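Local atomic coordinates of glycosyl hydrolases family 2, sugar binding domain protein (Bacteroides uniformis str. 3978 T3 ii, PDB entry 6D1P), a protein that is a beta-glucuronidase of glycosyl hydrolase family 2, made by a gut bacterium, and probably hydrolyses O-glycosidic bonds to release glucuronic acid. Residues Thr125-His130 and Ala139-Ala144; Glu385-Cys390 and Gly448-Leu453; Ile731-Glu736 and Ala807-Ser812; Ile784-Asn787 and Pro792-Val795. All coordinates share one frame; numbering follows the deposited sequence.

Contact 1: Thr125-His130 and Ala139-Ala144; sequences TRIASH and ADITEA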
# COMPACT_ATOMS: atom_id res chain seq x y z
N THR A 125 18.39 -9.13 -17.94
CA THR A 125 19.67 -8.46 -17.88
C THR A 125 19.45 -7.00 -17.52
O THR A 125 18.71 -6.29 -18.22
CB THR A 125 20.40 -8.58 -19.22
OG1 THR A 125 20.49 -9.96 -19.59
CG2 THR A 125 21.80 -7.99 -19.13
N ARG A 126 20.08 -6.54 -16.44
CA ARG A 126 19.98 -5.13 -16.08
C ARG A 126 20.86 -4.30 -17.01
O ARG A 126 22.01 -4.66 -17.27
CB ARG A 126 20.37 -4.90 -14.63
CG ARG A 126 20.48 -3.43 -14.28
CD ARG A 126 19.78 -3.07 -12.98
NE ARG A 126 20.42 -3.67 -11.82
CZ ARG A 126 21.58 -3.26 -11.31
NH1 ARG A 126 22.09 -3.89 -10.25
NH2 ARG A 126 22.24 -2.25 -11.87
N ILE A 127 20.31 -3.19 -17.50
CA ILE A 127 20.98 -2.35 -18.48
C ILE A 127 21.67 -1.16 -17.82
O ILE A 127 22.85 -0.90 -18.05
CB ILE A 127 19.96 -1.86 -19.54
CG1 ILE A 127 19.20 -3.04 -20.14
CG2 ILE A 127 20.65 -0.95 -20.58
CD1 ILE A 127 20.09 -4.21 -20.59
N ALA A 128 20.91 -0.43 -17.01
CA ALA A 128 21.28 0.88 -16.51
C ALA A 128 20.46 1.15 -15.27
O ALA A 128 19.42 0.53 -15.03
CB ALA A 128 21.03 1.97 -17.56
N SER A 129 20.95 2.09 -14.47
CA SER A 129 20.22 2.50 -13.29
C SER A 129 20.46 3.99 -13.10
O SER A 129 21.43 4.55 -13.61
CB SER A 129 20.64 1.69 -12.05
OG SER A 129 22.04 1.56 -11.99
N HIS A 130 19.53 4.64 -12.40
CA HIS A 130 19.55 6.08 -12.23
C HIS A 130 19.06 6.43 -10.84
O HIS A 130 18.16 5.76 -10.31
CB HIS A 130 18.68 6.79 -13.28
CG HIS A 130 18.83 8.28 -13.26
ND1 HIS A 130 19.96 8.91 -13.74
CD2 HIS A 130 18.01 9.25 -12.81
CE1 HIS A 130 19.83 10.22 -13.58
NE2 HIS A 130 18.65 10.45 -13.02
N ALA A 139 19.28 4.70 -21.39
CA ALA A 139 19.82 3.35 -21.25
C ALA A 139 20.04 2.78 -22.64
O ALA A 139 19.09 2.70 -23.44
CB ALA A 139 18.87 2.45 -20.44
N ASP A 140 21.27 2.39 -22.93
CA ASP A 140 21.63 1.86 -24.24
C ASP A 140 21.37 0.36 -24.24
O ASP A 140 22.12 -0.41 -23.64
CB ASP A 140 23.09 2.19 -24.56
CG ASP A 140 23.42 2.03 -26.04
OD1 ASP A 140 23.10 0.96 -26.61
OD2 ASP A 140 23.99 2.97 -26.65
N ILE A 141 20.30 -0.06 -24.92
CA ILE A 141 19.91 -1.47 -24.89
C ILE A 141 20.41 -2.23 -26.11
O ILE A 141 20.01 -3.38 -26.33
CB ILE A 141 18.39 -1.60 -24.75
CG1 ILE A 141 17.70 -1.05 -25.99
CG2 ILE A 141 17.91 -0.88 -23.50
CD1 ILE A 141 16.23 -1.24 -25.97
N THR A 142 21.31 -1.62 -26.89
CA THR A 142 21.69 -2.15 -28.19
C THR A 142 22.26 -3.56 -28.08
O THR A 142 21.82 -4.48 -28.78
CB THR A 142 22.68 -1.20 -28.86
OG1 THR A 142 22.06 0.08 -29.06
CG2 THR A 142 23.14 -1.74 -30.20
N GLU A 143 23.24 -3.75 -27.20
CA GLU A 143 23.89 -5.05 -27.13
C GLU A 143 22.98 -6.11 -26.50
O GLU A 143 23.05 -7.28 -26.89
CB GLU A 143 25.21 -4.93 -26.37
CG GLU A 143 26.36 -4.56 -27.29
CD GLU A 143 26.30 -5.34 -28.61
OE1 GLU A 143 25.86 -4.77 -29.64
OE2 GLU A 143 26.68 -6.54 -28.61
N ALA A 144 22.13 -5.72 -25.55
CA ALA A 144 21.26 -6.70 -24.92
C ALA A 144 20.14 -7.14 -25.84
O ALA A 144 19.72 -8.31 -25.79
CB ALA A 144 20.69 -6.13 -23.62

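Contact 2: Glu385-Cys390 and Gly448-Leu453; sequences EEIPWC and GELHDL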
# COMPACT_ATOMS: atom_id res chain seq x y z
N GLU A 385 15.65 27.82 -12.56
CA GLU A 385 15.55 26.38 -12.34
C GLU A 385 16.68 25.97 -11.40
O GLU A 385 17.83 26.40 -11.59
CB GLU A 385 15.64 25.62 -13.67
CG GLU A 385 14.94 24.26 -13.68
CD GLU A 385 15.13 23.50 -14.99
OE1 GLU A 385 14.31 22.60 -15.28
OE2 GLU A 385 16.11 23.80 -15.73
N GLU A 386 16.36 25.16 -10.39
CA GLU A 386 17.31 24.79 -9.34
C GLU A 386 17.38 23.27 -9.18
O GLU A 386 16.46 22.55 -9.60
CB GLU A 386 16.93 25.40 -7.98
CG GLU A 386 15.66 24.83 -7.35
CD GLU A 386 15.10 25.74 -6.26
OE1 GLU A 386 15.19 27.00 -6.41
OE2 GLU A 386 14.54 25.21 -5.27
N ILE A 387 18.45 22.81 -8.53
CA ILE A 387 18.58 21.40 -8.15
C ILE A 387 17.84 21.13 -6.85
O ILE A 387 17.65 22.04 -6.03
CB ILE A 387 20.05 20.98 -8.01
CG1 ILE A 387 20.82 21.93 -7.07
CG2 ILE A 387 20.69 20.83 -9.37
CD1 ILE A 387 22.08 21.28 -6.48
N PRO A 388 17.44 19.87 -6.60
CA PRO A 388 16.61 19.60 -5.42
C PRO A 388 17.40 19.41 -4.13
O PRO A 388 17.06 18.55 -3.31
CB PRO A 388 15.83 18.32 -5.82
CG PRO A 388 16.62 17.69 -6.89
CD PRO A 388 17.56 18.69 -7.48
N TRP A 389 18.46 20.20 -3.93
CA TRP A 389 19.09 20.31 -2.61
C TRP A 389 18.16 21.19 -1.76
O TRP A 389 18.32 22.40 -1.64
CB TRP A 389 20.50 20.88 -2.70
CG TRP A 389 21.24 20.74 -1.41
CD1 TRP A 389 20.93 19.90 -0.39
CD2 TRP A 389 22.40 21.47 -0.99
NE1 TRP A 389 21.82 20.05 0.64
CE2 TRP A 389 22.74 21.00 0.29
CE3 TRP A 389 23.19 22.46 -1.58
CZ2 TRP A 389 23.83 21.50 1.00
CZ3 TRP A 389 24.27 22.95 -0.88
CH2 TRP A 389 24.59 22.47 0.40
N CYS A 390 17.16 20.54 -1.18
CA CYS A 390 16.02 21.23 -0.59
C CYS A 390 15.77 20.66 0.81
O CYS A 390 15.19 19.59 0.94
CB CYS A 390 14.80 21.07 -1.50
SG CYS A 390 13.27 21.82 -0.94
N GLY A 448 29.69 26.45 -1.80
CA GLY A 448 30.69 27.16 -2.58
C GLY A 448 31.25 26.31 -3.70
O GLY A 448 31.55 26.83 -4.78
N GLU A 449 31.39 25.00 -3.47
CA GLU A 449 31.80 24.11 -4.55
C GLU A 449 30.77 24.09 -5.67
O GLU A 449 31.12 24.10 -6.86
CB GLU A 449 32.01 22.69 -4.01
CG GLU A 449 32.31 21.66 -5.11
CD GLU A 449 32.40 20.20 -4.62
OE1 GLU A 449 32.52 19.94 -3.40
OE2 GLU A 449 32.37 19.31 -5.49
N LEU A 450 29.48 24.05 -5.31
CA LEU A 450 28.42 24.02 -6.31
C LEU A 450 28.36 25.32 -7.09
O LEU A 450 28.22 25.30 -8.31
CB LEU A 450 27.06 23.73 -5.65
CG LEU A 450 26.82 22.28 -5.18
CD1 LEU A 450 25.45 22.14 -4.46
CD2 LEU A 450 26.91 21.28 -6.33
N HIS A 451 28.51 26.46 -6.41
CA HIS A 451 28.55 27.73 -7.14
C HIS A 451 29.68 27.75 -8.17
O HIS A 451 29.47 28.17 -9.32
CB HIS A 451 28.68 28.90 -6.17
CG HIS A 451 28.99 30.20 -6.85
ND1 HIS A 451 28.02 31.02 -7.38
CD2 HIS A 451 30.18 30.81 -7.09
CE1 HIS A 451 28.60 32.08 -7.92
NE2 HIS A 451 29.91 31.98 -7.74
N ASP A 452 30.87 27.29 -7.77
CA ASP A 452 32.00 27.28 -8.70
C ASP A 452 31.75 26.31 -9.84
O ASP A 452 32.16 26.57 -10.98
CB ASP A 452 33.29 26.91 -7.96
CG ASP A 452 33.70 27.96 -6.98
OD1 ASP A 452 33.39 29.13 -7.21
OD2 ASP A 452 34.34 27.62 -5.96
N LEU A 453 31.11 25.17 -9.55
CA LEU A 453 30.82 24.20 -10.59
C LEU A 453 29.89 24.78 -11.64
O LEU A 453 30.11 24.62 -12.84
CB LEU A 453 30.23 22.92 -9.98
CG LEU A 453 29.81 21.77 -10.90
CD1 LEU A 453 30.95 21.41 -11.80
CD2 LEU A 453 29.36 20.51 -10.10

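Contact 3: Ile731-Glu736 and Ala807-Ser812; sequences ILVQAE and ALISVS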
# COMPACT_ATOMS: atom_id res chain seq x y z
N ILE A 731 -22.92 14.69 -11.29
CA ILE A 731 -23.83 15.43 -10.43
C ILE A 731 -23.00 16.09 -9.34
O ILE A 731 -22.04 15.49 -8.82
CB ILE A 731 -24.90 14.50 -9.84
CG1 ILE A 731 -25.84 14.01 -10.95
CG2 ILE A 731 -25.66 15.20 -8.72
CD1 ILE A 731 -26.04 12.50 -10.98
N LEU A 732 -23.35 17.32 -9.00
CA LEU A 732 -22.72 18.03 -7.90
C LEU A 732 -23.63 17.94 -6.69
O LEU A 732 -24.80 18.33 -6.77
CB LEU A 732 -22.45 19.49 -8.27
CG LEU A 732 -21.75 20.31 -7.19
CD1 LEU A 732 -20.40 19.66 -6.82
CD2 LEU A 732 -21.57 21.78 -7.60
N VAL A 733 -23.12 17.41 -5.59
CA VAL A 733 -23.86 17.30 -4.35
C VAL A 733 -23.29 18.31 -3.37
O VAL A 733 -22.07 18.48 -3.29
CB VAL A 733 -23.78 15.86 -3.79
CG1 VAL A 733 -24.22 15.80 -2.34
CG2 VAL A 733 -24.63 14.92 -4.63
N GLN A 734 -24.17 18.97 -2.62
CA GLN A 734 -23.78 20.05 -1.72
C GLN A 734 -24.24 19.74 -0.31
O GLN A 734 -25.40 19.36 -0.09
CB GLN A 734 -24.38 21.38 -2.18
CG GLN A 734 -24.11 22.52 -1.21
CD GLN A 734 -24.72 23.84 -1.67
OE1 GLN A 734 -24.13 24.57 -2.47
NE2 GLN A 734 -25.90 24.15 -1.14
N ALA A 735 -23.34 19.88 0.65
CA ALA A 735 -23.69 19.84 2.06
C ALA A 735 -23.73 21.27 2.60
O ALA A 735 -22.86 22.08 2.31
CB ALA A 735 -22.69 19.01 2.87
N GLU A 736 -24.75 21.56 3.40
CA GLU A 736 -24.96 22.87 3.98
C GLU A 736 -25.05 22.73 5.49
O GLU A 736 -25.83 21.91 5.98
CB GLU A 736 -26.24 23.52 3.43
CG GLU A 736 -26.37 25.02 3.70
CD GLU A 736 -27.71 25.58 3.25
OE1 GLU A 736 -28.75 25.01 3.64
OE2 GLU A 736 -27.73 26.58 2.50
N ALA A 807 -26.12 13.11 7.20
CA ALA A 807 -27.15 13.38 6.21
C ALA A 807 -27.02 12.42 5.03
O ALA A 807 -25.91 11.98 4.70
CB ALA A 807 -27.07 14.84 5.73
N LEU A 808 -28.15 12.15 4.36
CA LEU A 808 -28.21 11.27 3.20
C LEU A 808 -29.03 11.90 2.08
O LEU A 808 -30.01 12.59 2.34
CB LEU A 808 -28.86 9.91 3.52
CG LEU A 808 -28.27 9.09 4.65
CD1 LEU A 808 -29.16 7.91 4.88
CD2 LEU A 808 -26.85 8.66 4.29
N ILE A 809 -28.65 11.60 0.85
CA ILE A 809 -29.44 11.99 -0.31
C ILE A 809 -29.33 10.89 -1.36
O ILE A 809 -28.25 10.34 -1.60
CB ILE A 809 -28.97 13.34 -0.86
CG1 ILE A 809 -29.83 13.79 -2.05
CG2 ILE A 809 -27.50 13.29 -1.25
CD1 ILE A 809 -29.53 15.26 -2.46
N SER A 810 -30.46 10.56 -1.98
CA SER A 810 -30.50 9.62 -3.08
C SER A 810 -30.27 10.38 -4.38
O SER A 810 -30.84 11.45 -4.59
CB SER A 810 -31.84 8.89 -3.13
OG SER A 810 -32.21 8.48 -1.82
N VAL A 811 -29.42 9.83 -5.23
CA VAL A 811 -28.99 10.50 -6.45
C VAL A 811 -29.45 9.65 -7.62
O VAL A 811 -28.94 8.55 -7.85
CB VAL A 811 -27.46 10.71 -6.47
CG1 VAL A 811 -27.01 11.30 -7.77
CG2 VAL A 811 -27.05 11.60 -5.32
N SER A 812 -30.43 10.17 -8.37
CA SER A 812 -31.05 9.48 -9.51
C SER A 812 -30.07 9.00 -10.58
O SER A 812 -29.70 9.76 -11.48
CB SER A 812 -32.07 10.42 -10.16
OG SER A 812 -31.51 11.72 -10.33

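Contact 4: Ile784-Asn787 and Pro792-Val795; sequences IRVN and PVVV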
# COMPACT_ATOMS: atom_id res chain seq x y z
N ILE A 784 -19.23 17.89 -3.54
CA ILE A 784 -18.46 16.84 -4.19
C ILE A 784 -19.19 16.39 -5.44
O ILE A 784 -20.42 16.34 -5.47
CB ILE A 784 -18.22 15.66 -3.22
CG1 ILE A 784 -17.30 14.62 -3.86
CG2 ILE A 784 -19.55 15.09 -2.74
CD1 ILE A 784 -16.60 13.73 -2.87
N ARG A 785 -18.42 16.07 -6.48
CA ARG A 785 -18.97 15.54 -7.72
C ARG A 785 -19.23 14.04 -7.62
O ARG A 785 -18.47 13.30 -6.98
CB ARG A 785 -18.03 15.83 -8.89
CG ARG A 785 -18.18 17.22 -9.43
CD ARG A 785 -16.98 17.63 -10.24
NE ARG A 785 -16.98 19.08 -10.45
CZ ARG A 785 -15.98 19.76 -11.01
NH1 ARG A 785 -14.89 19.12 -11.44
NH2 ARG A 785 -16.06 21.08 -11.14
N VAL A 786 -20.30 13.60 -8.28
CA VAL A 786 -20.75 12.21 -8.30
C VAL A 786 -20.84 11.76 -9.75
O VAL A 786 -21.38 12.48 -10.59
CB VAL A 786 -22.12 12.06 -7.61
CG1 VAL A 786 -22.47 10.58 -7.44
CG2 VAL A 786 -22.11 12.76 -6.27
N ASN A 787 -20.31 10.58 -10.05
CA ASN A 787 -20.28 10.15 -11.45
C ASN A 787 -21.67 9.70 -11.87
O ASN A 787 -22.30 8.89 -11.18
CB ASN A 787 -19.26 9.03 -11.67
CG ASN A 787 -19.08 8.73 -13.15
OD1 ASN A 787 -19.83 7.95 -13.73
ND2 ASN A 787 -18.11 9.38 -13.78
N PRO A 792 -28.27 5.12 -9.97
CA PRO A 792 -28.55 5.66 -8.63
C PRO A 792 -27.63 5.14 -7.52
O PRO A 792 -27.21 3.98 -7.56
CB PRO A 792 -29.99 5.19 -8.38
CG PRO A 792 -30.04 3.88 -9.05
CD PRO A 792 -29.25 4.08 -10.34
N VAL A 793 -27.32 6.01 -6.55
CA VAL A 793 -26.59 5.69 -5.33
C VAL A 793 -27.18 6.52 -4.19
O VAL A 793 -28.07 7.34 -4.39
CB VAL A 793 -25.08 5.96 -5.45
CG1 VAL A 793 -24.45 5.11 -6.53
CG2 VAL A 793 -24.84 7.45 -5.75
N VAL A 794 -26.65 6.33 -2.99
CA VAL A 794 -26.96 7.19 -1.86
C VAL A 794 -25.66 7.77 -1.35
O VAL A 794 -24.73 7.02 -1.03
CB VAL A 794 -27.70 6.44 -0.75
CG1 VAL A 794 -27.88 7.36 0.44
CG2 VAL A 794 -29.06 5.94 -1.24
N VAL A 795 -25.58 9.11 -1.29
CA VAL A 795 -24.43 9.85 -0.75
C VAL A 795 -24.71 10.24 0.70
O VAL A 795 -25.82 10.67 1.05
CB VAL A 795 -24.13 11.09 -1.61
CG1 VAL A 795 -23.04 11.96 -0.95
CG2 VAL A 795 -23.72 10.66 -3.02

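Contact 1: Thr125-His130 and Ala139-Ala144
Ile127 splays its branches across the contact: CG2 stands anti to the backbone N and CG1 anti to the carbonyl carbon (chi1 -53°), so CG2 points to Ala139 and Ile141 while chi2 of -48° carries CD1 on to Ala144. The contact closes one edge of the sugar-binding-domain beta-sandwich, where the outermost strands of its two sheets, 125-131 and 137-140, face each other. Ile127 and Ala128 both pair with Val120, and Ile127 has a psi of -52°, consistent with a classic beta bulge; this turns two consecutive CB atoms toward the same partner. Ala128 CB thereby meets Ala139 CB at 3.6 Å, and Ile127 CG2 lies 3.8 Å from that same Ala139 CB. At the other end Ile127 CD1 touches Ala144 CB, 3.6 Å away, in the first turn of helix 142-149. Replacing Ile127 by an alanine would probably open a gap between strand and helix, taking CD1 from Ala144 CB, though Val122 would still touch Ala144 and Ile141. The chain enters the helix through an Asx turn at Asp140, whose OD2 forms a salt bridge with Arg106. Its OD1 accepts from both Thr142 N, at 3.2 Å, and Thr142 OG1, at 2.8 Å from OD1.

Contact 2: Glu385-Cys390 and Gly448-Leu453
This is a small, buried, purely apolar contact in the TIM barrel, made where Ile387 and Trp389, in the loop leaving the C-terminal end of strand 382-386, meet Leu450 of helix 440-457. One methyl carries it. Leu450 CD1 approaches the six-membered part of the indole obliquely, 3.7 Å from Trp389 CE3 and 3.9 Å from Trp389 CZ3, and it also lies 4.0 Å from Ile387 CD1. The leucine reaches this spot because CG is anti to the carbonyl carbon and CD1 continues the extended chain (chi2 177°), into the angle between the two loop residues. On the loop side, Ile387 turns its ethyl arm toward the helix, and its CD1 meets the same methyl at a slant. Trp389 sits at the centre of an inverse gamma turn. Its CG is anti to the backbone N (chi1 -168°), and the indole is held by a hydrogen bond from NE1 to Gly393 O, restraining its rotation. In TIM barrels the active site lies at the C-terminal ends of the strands, so the packing ties a loop on that rim to the outer helical layer. Helix 440-457 follows strand 420-432, the neighbour of 382-386 in the barrel. From it Phe446 meets Trp389 edge-to-face and Ile443 and Met447 also touch the indole, while Leu407 of helix 397-414 packs on both Ile387 and Leu450.

Contact 3: Ile731-Glu736 and Ala807-Ser812
Ile731 reaches across to Val811 tip to tip, and its side chain can be followed outward. CB already heads for the opposite strand. CG2, anti to the backbone N, comes to 4.2 Å from Val811 CG1, and CG1, on the other branch, lies at 4.3 Å from that same methyl, Val811 CG1. The closest meeting is at the end, where Ile731 CD1 is 3.6 Å from Val811 CG1. One valine methyl is thus covered by the length of the isoleucine. Two residues along, Val733 takes up the other methyl: its CG2 crosses that of Val811 at an angle, with 4.2 Å between Val733 CG2 and Val811 CG2. Val733 CG1 turns instead to Ile809 CG2, at 4.3 Å. The strands run nearly antiparallel, at 156°, with axes 9.6 Å apart, a spacing bridged by side chains and typical of two stacked sheets. Together they form a beta-sandwich near the C-terminus of the chain. Strand 730-738 is the middle of three strands, between 718-723 and 781-787, whereas 807-811 is an outermost strand of the facing four, beside 793-799; Leu721 of strand 718-723 packs on both Val733 and Ile809, and Leu808 touches Val794 of the second subunit.

Contact 4: Ile784-Asn787 and Pro792-Val795
Val786 and Val795 lie past one another in opposite senses, each sending its CB toward the other strand so that the two isopropyl groups overlap flank to flank. Their rotamers match. In both, CG1 is anti to the backbone N and CG2 anti to the carbonyl carbon (chi1 -171° for Val786, 173° for Val795), and the like methyls come together, with Val786 CG2 at 4.2 Å from Val795 CG2. The remaining methyl of Val786 serves a second partner: Val786 CG1 is 4.3 Å from Val793 CG2. Val793 is turned differently. Its chi1 of -62° puts CG1 anti to the carbonyl carbon and leaves CG2, the methyl that does the touching, in the position between backbone N and carbonyl carbon. Val786 therefore straddles Val793 and Val795, which stand on the same face of their strand, while the intervening Val794 faces the other way, toward Leu808 of the second subunit among others. The distances are those of ordinary van der Waals packing between branched side chains, with nothing polar between them. Around the trio, Leu762 and Val733 pack on Val786, Ile809 on Val795, and Cys756 and Thr757 on Val793, so the valines are buried. Only four residues separate the segments, and the return strand is entered through Pro792, which follows a cis peptide bond. Strands 781-787 and 793-799 belong to different sheets and meet through side chains rather than backbone hydrogen bonds: this is a beta-arch, the connection by which a chain passes from one sheet of a beta-sandwich to the other.

How the contacts relate
Contacts 3 and 4 belong to one hydrophobic core, with centres 7 Å apart. Contact 4 is nested within the chain loop that contact 3 closes, and strands 730-738 and 781-787 are neighbours in one sheet, joined by a probable hydrogen bond of 2.6 Å between Ile731 O and Val786 N. Contacts 1 and 2 lie in separate domains; their centres are 29 Å apart and their nearest atoms about 10 Å. Contact 2, in the TIM barrel, is on the opposite side of the chain's centre from contact 3, 51 Å away between centres. In contact 2 the Trp389 side chain is about 10 Å from a potassium ion and about 13 Å from a sodium ion.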